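PDB 3NDH: restriction endonuclease THAI from Thermoplasma acidophilum, which recognises a specific DNA sequence, intercalates into the duplex without flipping bases out and, as a restriction endonuclease, probably cleaves both strands. Local coordinates for residues M56-G59 against S60-R64; S67-L70 against I71-F74; D162-G165 against K166-I170. One frame throughout, in Å; residues are numbered along the deposited sequence. Where two conformers were deposited one is given.

How the contacts relate
The chain reaches the three contacts in series; none nests in or crosses another. Each joins neighbouring stretches of one continuous backbone, so turns of helix, not long loops, are what they close. Contact 1 (56-64) opens helix 58-74 at the DNA. Contact 2 (67-74) finishes the same helix, about 16 Å away between centres, packed between helix 27-46 and strands of the mixed sheet. Both touch the second subunit. Contact 3 (162-170) comes much later and lies on the opposite side of the chain's centre from contact 2; there helix 154-164 ends and the short helix 166-169 begins. It touches neither of the others.

Contact 1: M56-G59 against S60-R64; sequences MEVG and SLRER. With nucleotides of chain C; nucleotides of chain D.
R62 N gives its hydrogen to V58 O over 2.9 Å, nearly straight, and in the next step E63 N bonds to G59 O. The tighter turn before them is made by S60 N and E57 O at 3.0 Å. Residues four apart also pair through their side chains: V58 CG1 sits 3.3 Å above the plane of the R62 guanidinium, a single methyl resting over the centre of one face. R62 runs extended from CG to NE; its NH1 salt-bridges a DNA phosphate and bonds T103 OG1, while DG8 O3' of chain C lies at the guanidinium's edge. M56 pushes in from the minor-groove side. Its CG approaches DG8 N3 of chain C to 3.1 Å and its SD is 3.5 Å from DG6 N1 of chain D; the thioether lies between DG8 and the pair of DC7 of chain C with DG6 of chain D. E57 OE1 takes a weak hydrogen bond from DG6 N2 of chain D at 3.3 Å. E63 OE2, by contrast, pairs with R50 of the second subunit. The N-terminal end of helix 58-74 thus grips DNA by an apolar wedge, a minor-groove acceptor and an anchored arginine, consistent with intercalation without base flipping.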
# COMPACT_ATOMS: atom_id res chain seq x y z
N MET A 56 1.60 2.34 -5.35
CA MET A 56 0.14 2.30 -5.35
C MET A 56 -0.44 2.66 -4.00
O MET A 56 -1.52 3.27 -3.93
CB MET A 56 -0.35 0.88 -5.73
CG MET A 56 -0.12 0.56 -7.18
SD MET A 56 -0.60 -1.10 -7.61
CE MET A 56 -2.36 -1.01 -7.47
N GLU A 57 0.30 2.35 -2.93
CA GLU A 57 -0.15 2.62 -1.59
C GLU A 57 -0.27 4.11 -1.29
O GLU A 57 -0.86 4.49 -0.27
CB GLU A 57 0.73 1.89 -0.56
CG GLU A 57 2.12 2.42 -0.41
CD GLU A 57 3.15 1.81 -1.33
OE1 GLU A 57 2.81 1.28 -2.40
OE2 GLU A 57 4.36 1.89 -0.97
N VAL A 58 0.25 4.97 -2.15
CA VAL A 58 -0.02 6.41 -2.02
C VAL A 58 -1.51 6.68 -1.93
O VAL A 58 -1.91 7.64 -1.28
CB VAL A 58 0.62 7.22 -3.17
CG1 VAL A 58 -0.14 7.01 -4.50
CG2 VAL A 58 0.74 8.70 -2.81
N GLY A 59 -2.32 5.88 -2.59
CA GLY A 59 -3.76 6.07 -2.58
C GLY A 59 -4.34 5.99 -1.18
O GLY A 59 -5.29 6.70 -0.84
N SER A 60 -3.77 5.13 -0.36
CA SER A 60 -4.29 4.95 0.99
C SER A 60 -4.01 6.19 1.84
O SER A 60 -4.83 6.62 2.65
CB SER A 60 -3.64 3.69 1.58
OG SER A 60 -3.83 2.54 0.74
N LEU A 61 -2.86 6.82 1.61
CA LEU A 61 -2.53 8.04 2.30
C LEU A 61 -3.32 9.26 1.77
O LEU A 61 -3.79 10.09 2.53
CB LEU A 61 -1.02 8.23 2.24
CG LEU A 61 -0.39 9.29 3.14
CD1 LEU A 61 -0.88 9.21 4.59
CD2 LEU A 61 1.14 9.19 3.08
N ARG A 62 -3.46 9.37 0.45
CA ARG A 62 -4.31 10.42 -0.13
C ARG A 62 -5.72 10.32 0.41
O ARG A 62 -6.36 11.32 0.67
CB ARG A 62 -4.35 10.23 -1.65
CG ARG A 62 -3.06 10.55 -2.36
CD ARG A 62 -3.23 10.14 -3.81
NE ARG A 62 -2.04 10.30 -4.61
CZ ARG A 62 -1.82 9.65 -5.75
NH1 ARG A 62 -2.72 8.81 -6.21
NH2 ARG A 62 -0.70 9.85 -6.42
N GLU A 63 -6.22 9.11 0.59
CA GLU A 63 -7.57 8.90 1.14
C GLU A 63 -7.68 9.50 2.52
O GLU A 63 -8.68 10.17 2.82
CB GLU A 63 -7.87 7.41 1.20
CG GLU A 63 -9.26 7.05 1.72
CD GLU A 63 -9.23 5.64 2.25
OE1 GLU A 63 -8.86 4.69 1.50
OE2 GLU A 63 -9.53 5.48 3.46
N ARG A 64 -6.66 9.32 3.36
CA ARG A 64 -6.66 9.94 4.69
C ARG A 64 -6.81 11.45 4.61
O ARG A 64 -7.51 12.06 5.41
CB ARG A 64 -5.37 9.62 5.45
CG ARG A 64 -5.29 8.22 5.95
CD ARG A 64 -4.28 8.11 7.08
NE ARG A 64 -3.88 6.73 7.23
CZ ARG A 64 -2.62 6.33 7.31
NH1 ARG A 64 -1.62 7.20 7.32
NH2 ARG A 64 -2.38 5.04 7.42
P DC C 7 -9.72 0.81 -2.01
OP1 DC C 7 -10.45 1.99 -1.53
OP2 DC C 7 -10.22 0.06 -3.19
O5' DC C 7 -8.21 1.22 -2.28
C5' DC C 7 -7.58 2.23 -1.50
C4' DC C 7 -6.15 2.39 -1.96
O4' DC C 7 -5.48 1.12 -1.82
C3' DC C 7 -5.97 2.74 -3.43
O3' DC C 7 -6.13 4.17 -3.61
C2' DC C 7 -4.54 2.27 -3.69
C1' DC C 7 -4.32 1.14 -2.66
N1 DC C 7 -4.15 -0.21 -3.23
C2 DC C 7 -2.85 -0.71 -3.36
O2 DC C 7 -1.90 -0.06 -2.89
N3 DC C 7 -2.65 -1.90 -3.99
C4 DC C 7 -3.69 -2.59 -4.45
N4 DC C 7 -3.44 -3.72 -5.12
C5 DC C 7 -5.03 -2.14 -4.27
C6 DC C 7 -5.22 -0.96 -3.65
P DG C 8 -6.62 4.77 -5.03
OP1 DG C 8 -7.11 6.15 -4.78
OP2 DG C 8 -7.52 3.78 -5.67
O5' DG C 8 -5.29 4.88 -5.91
C5' DG C 8 -4.91 3.84 -6.82
C4' DG C 8 -3.55 4.16 -7.42
O4' DG C 8 -2.96 2.98 -8.00
C3' DG C 8 -3.52 5.23 -8.51
O3' DG C 8 -2.30 5.97 -8.35
C2' DG C 8 -3.51 4.38 -9.78
C1' DG C 8 -2.61 3.24 -9.35
N9 DG C 8 -2.75 2.00 -10.10
C8 DG C 8 -3.91 1.45 -10.60
N7 DG C 8 -3.71 0.31 -11.20
C5 DG C 8 -2.33 0.10 -11.10
C6 DG C 8 -1.52 -0.97 -11.57
O6 DG C 8 -1.86 -1.98 -12.21
N1 DG C 8 -0.19 -0.78 -11.24
C2 DG C 8 0.31 0.30 -10.55
N2 DG C 8 1.63 0.30 -10.31
N3 DG C 8 -0.43 1.31 -10.13
C4 DG C 8 -1.73 1.14 -10.43
P DG D 6 6.53 -7.78 -8.04
OP1 DG D 6 7.60 -8.71 -7.69
OP2 DG D 6 5.16 -8.29 -8.25
O5' DG D 6 6.45 -6.62 -6.95
C5' DG D 6 7.49 -5.65 -6.84
C4' DG D 6 7.07 -4.53 -5.92
O4' DG D 6 5.91 -3.86 -6.46
C3' DG D 6 6.64 -4.98 -4.53
O3' DG D 6 7.78 -5.05 -3.68
C2' DG D 6 5.71 -3.86 -4.09
C1' DG D 6 5.06 -3.42 -5.41
N9 DG D 6 3.72 -3.93 -5.68
C8 DG D 6 3.40 -4.95 -6.53
N7 DG D 6 2.12 -5.13 -6.65
C5 DG D 6 1.56 -4.18 -5.82
C6 DG D 6 0.21 -3.87 -5.57
O6 DG D 6 -0.80 -4.36 -6.08
N1 DG D 6 0.07 -2.84 -4.63
C2 DG D 6 1.11 -2.19 -4.03
N2 DG D 6 0.77 -1.24 -3.14
N3 DG D 6 2.39 -2.45 -4.27
C4 DG D 6 2.54 -3.45 -5.18

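Contact 2: S67-L70 against I71-F74; sequences SSLL and IYKF
The ring of F74 has L70 O at its edge, near its plane, with CD2 3.4 Å from that oxygen; over the centre of one face lies CG of its own neighbour K73, 3.8 Å above the plane. The Y72 ring meets L69 in a similar way: L69 O is at the edge, near the ring plane, and L69 CD1 reaches ring atom CD2 at 4.3 Å. With chi1 of 171°, the tyrosine CG lies opposite its own backbone N, and the ring swings away from the preceding turn toward L28 and K32 of helix 27-46. Behind these side chains run four successive backbone hydrogen bonds from each residue to the one four before it. Y72 N to S68 O and F74 N to L70 O are 2.8 Å each; I71 N bonds S67 O, and K73 N bonds L69 O. Here helix 58-74 is ending, a regular alpha-helix packed against the central mixed sheet of this PD-(D/E)XK-clan nuclease. L70 leans on I99 and V92 of that sheet, and F74 on L94, while L69 turns to I29 and V33. The I71 methylene CG1 lies 3.5 Å from S67 O, brought alongside it by a chi1 of -66°. The helix also faces the second subunit, where W222 meets both L69 and Y72, and V219 meets I71. At the polar ends, S68 OG bonds R64 O one turn back, and K73 NZ makes a salt bridge to D26.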
# COMPACT_ATOMS: atom_id res chain seq x y z
N SER A 67 -10.46 12.22 3.64
CA SER A 67 -11.33 12.03 4.81
C SER A 67 -11.14 13.15 5.84
O SER A 67 -12.09 13.57 6.50
CB SER A 67 -11.07 10.69 5.47
OG SER A 67 -11.38 9.62 4.58
N SER A 68 -9.90 13.61 5.98
CA SER A 68 -9.58 14.69 6.90
C SER A 68 -10.18 16.03 6.48
O SER A 68 -10.52 16.86 7.34
CB SER A 68 -8.07 14.80 7.08
OG SER A 68 -7.56 13.62 7.67
N LEU A 69 -10.34 16.24 5.17
CA LEU A 69 -11.08 17.42 4.70
C LEU A 69 -12.52 17.36 5.18
O LEU A 69 -13.07 18.36 5.58
CB LEU A 69 -11.01 17.51 3.17
CG LEU A 69 -11.69 18.71 2.54
CD1 LEU A 69 -10.98 19.99 2.89
CD2 LEU A 69 -11.77 18.48 1.03
N LEU A 70 -13.13 16.19 5.11
CA LEU A 70 -14.49 16.03 5.60
C LEU A 70 -14.56 16.29 7.10
O LEU A 70 -15.46 16.97 7.56
CB LEU A 70 -15.03 14.64 5.32
CG LEU A 70 -14.99 14.17 3.87
CD1 LEU A 70 -15.57 12.77 3.73
CD2 LEU A 70 -15.69 15.14 2.94
N ILE A 71 -13.61 15.76 7.85
CA ILE A 71 -13.58 16.02 9.31
C ILE A 71 -13.42 17.52 9.59
O ILE A 71 -14.13 18.08 10.44
CB ILE A 71 -12.44 15.26 10.01
CG1 ILE A 71 -12.67 13.73 9.95
CG2 ILE A 71 -12.31 15.72 11.46
CD1 ILE A 71 -11.44 12.87 10.23
N TYR A 72 -12.53 18.17 8.84
CA TYR A 72 -12.32 19.61 8.97
C TYR A 72 -13.63 20.39 8.83
O TYR A 72 -13.94 21.21 9.68
CB TYR A 72 -11.27 20.04 7.93
CG TYR A 72 -11.10 21.55 7.78
CD1 TYR A 72 -10.66 22.33 8.84
CD2 TYR A 72 -11.36 22.18 6.58
CE1 TYR A 72 -10.51 23.71 8.70
CE2 TYR A 72 -11.22 23.54 6.43
CZ TYR A 72 -10.79 24.29 7.49
OH TYR A 72 -10.66 25.67 7.32
N LYS A 73 -14.42 20.13 7.79
CA LYS A 73 -15.65 20.85 7.58
C LYS A 73 -16.77 20.41 8.52
O LYS A 73 -17.49 21.26 9.08
CB LYS A 73 -16.16 20.75 6.15
CG LYS A 73 -17.51 21.46 5.98
CD LYS A 73 -17.82 21.76 4.56
CE LYS A 73 -19.16 22.43 4.40
NZ LYS A 73 -19.26 23.78 5.00
N PHE A 74 -16.97 19.10 8.67
CA PHE A 74 -18.21 18.61 9.30
C PHE A 74 -18.07 18.19 10.76
O PHE A 74 -19.10 18.03 11.44
CB PHE A 74 -18.76 17.46 8.48
CG PHE A 74 -19.16 17.87 7.10
CD1 PHE A 74 -20.30 18.63 6.91
CD2 PHE A 74 -18.40 17.52 6.01
CE1 PHE A 74 -20.67 19.02 5.63
CE2 PHE A 74 -18.77 17.91 4.74
CZ PHE A 74 -19.90 18.65 4.55

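Contact 3: D162-G165 against K166-I170; sequences DEIG and KDKYI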
# COMPACT_ATOMS: atom_id res chain seq x y z
N ASP A 162 -26.97 2.29 -16.16
CA ASP A 162 -28.28 1.89 -16.71
C ASP A 162 -28.32 2.09 -18.22
O ASP A 162 -28.91 1.30 -18.94
CB ASP A 162 -29.39 2.69 -16.03
CG ASP A 162 -29.68 2.22 -14.60
OD1 ASP A 162 -29.14 1.19 -14.17
OD2 ASP A 162 -30.46 2.91 -13.90
N GLU A 163 -27.70 3.16 -18.71
CA GLU A 163 -27.74 3.51 -20.13
C GLU A 163 -26.86 2.66 -21.02
O GLU A 163 -27.25 2.35 -22.14
CB GLU A 163 -27.37 4.98 -20.33
CG GLU A 163 -28.46 5.90 -19.87
CD GLU A 163 -28.05 7.34 -19.83
OE1 GLU A 163 -26.86 7.64 -19.61
OE2 GLU A 163 -28.93 8.19 -19.99
N ILE A 164 -25.67 2.30 -20.55
CA ILE A 164 -24.70 1.62 -21.40
C ILE A 164 -24.56 0.13 -21.06
O ILE A 164 -24.09 -0.66 -21.88
CB ILE A 164 -23.32 2.33 -21.40
CG1 ILE A 164 -22.58 2.16 -20.07
CG2 ILE A 164 -23.49 3.82 -21.73
CD1 ILE A 164 -21.19 2.79 -20.07
N GLY A 165 -24.98 -0.24 -19.85
CA GLY A 165 -24.91 -1.63 -19.42
C GLY A 165 -23.57 -2.05 -18.83
O GLY A 165 -22.53 -1.43 -19.09
N LYS A 166 -23.61 -3.14 -18.06
CA LYS A 166 -22.43 -3.68 -17.38
C LYS A 166 -21.27 -3.99 -18.32
O LYS A 166 -20.11 -3.80 -17.96
CB LYS A 166 -22.82 -4.96 -16.61
CG LYS A 166 -23.27 -6.14 -17.48
CD LYS A 166 -23.75 -7.33 -16.66
CE LYS A 166 -24.27 -8.44 -17.55
NZ LYS A 166 -25.67 -8.24 -17.94
N ASP A 167 -21.57 -4.48 -19.52
CA ASP A 167 -20.50 -4.94 -20.41
C ASP A 167 -19.70 -3.79 -21.03
O ASP A 167 -18.56 -3.99 -21.47
CB ASP A 167 -21.07 -5.88 -21.47
CG ASP A 167 -21.67 -7.13 -20.86
OD1 ASP A 167 -20.93 -7.89 -20.21
OD2 ASP A 167 -22.88 -7.38 -21.05
N LYS A 168 -20.28 -2.59 -21.05
CA LYS A 168 -19.59 -1.38 -21.51
C LYS A 168 -19.03 -0.55 -20.35
O LYS A 168 -18.07 0.19 -20.54
CB LYS A 168 -20.51 -0.51 -22.38
CG LYS A 168 -19.74 0.53 -23.20
CD LYS A 168 -20.65 1.47 -23.97
CE LYS A 168 -19.90 2.75 -24.37
NZ LYS A 168 -20.82 3.91 -24.61
N TYR A 169 -19.64 -0.66 -19.17
CA TYR A 169 -19.21 0.13 -17.99
C TYR A 169 -18.00 -0.49 -17.30
O TYR A 169 -17.17 0.23 -16.75
CB TYR A 169 -20.38 0.22 -17.00
CG TYR A 169 -20.30 1.31 -15.94
CD1 TYR A 169 -21.02 2.49 -16.07
CD2 TYR A 169 -19.53 1.14 -14.77
CE1 TYR A 169 -20.95 3.49 -15.10
CE2 TYR A 169 -19.47 2.12 -13.79
CZ TYR A 169 -20.18 3.30 -13.96
OH TYR A 169 -20.15 4.30 -13.01
N ILE A 170 -17.94 -1.82 -17.29
CA ILE A 170 -16.96 -2.59 -16.53
C ILE A 170 -16.00 -3.26 -17.50
O ILE A 170 -16.43 -3.92 -18.46
CB ILE A 170 -17.66 -3.69 -15.69
CG1 ILE A 170 -18.67 -3.07 -14.72
CG2 ILE A 170 -16.64 -4.54 -14.90
CD1 ILE A 170 -19.54 -4.09 -13.98
O HOH W 1 -23.19 -3.23 -22.19
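Among the hydrogen bonds, G165 O takes two hydrogens, from Y169 N at 3.0 Å and from K168 N at 3.2 Å. The two come from different directions: Y169 N lies nearly in line with the C=O, although its N-H is bent off that line, and K168 N stands above the carbonyl plane. A water adds a bridge between the two helices, donating to I164 O over 2.7 Å and accepting weakly from K168 N, whose hydrogen is thus shared. Within 166-170, I170 N bonds K166 O.

The apolar contacts centre on I164. A chi1 of 72° tucks CG1 in between the two backbone arms of I164, and from there CD1 reaches across to Y169, 4.0 Å from ring atom CD1 and obliquely placed against the ring. The extended chain of K168 crosses the isoleucine at about a right angle, with CD 3.8 Å from I164 CB in the conformer described; a second one exists, so this touch is less certain. The tyrosine ring is otherwise buried, meeting F161 edge-to-face and packing on A188 and I192 of helix 186-194.

As for the backbone, G165 has positive phi (86°), where a carbonyl before it would jam against any CB. It is the first residue after helix 154-164 to leave helical angles. It also holds the N-cap position of 166-169, at a helix-to-helix junction built round a positive-phi glycine.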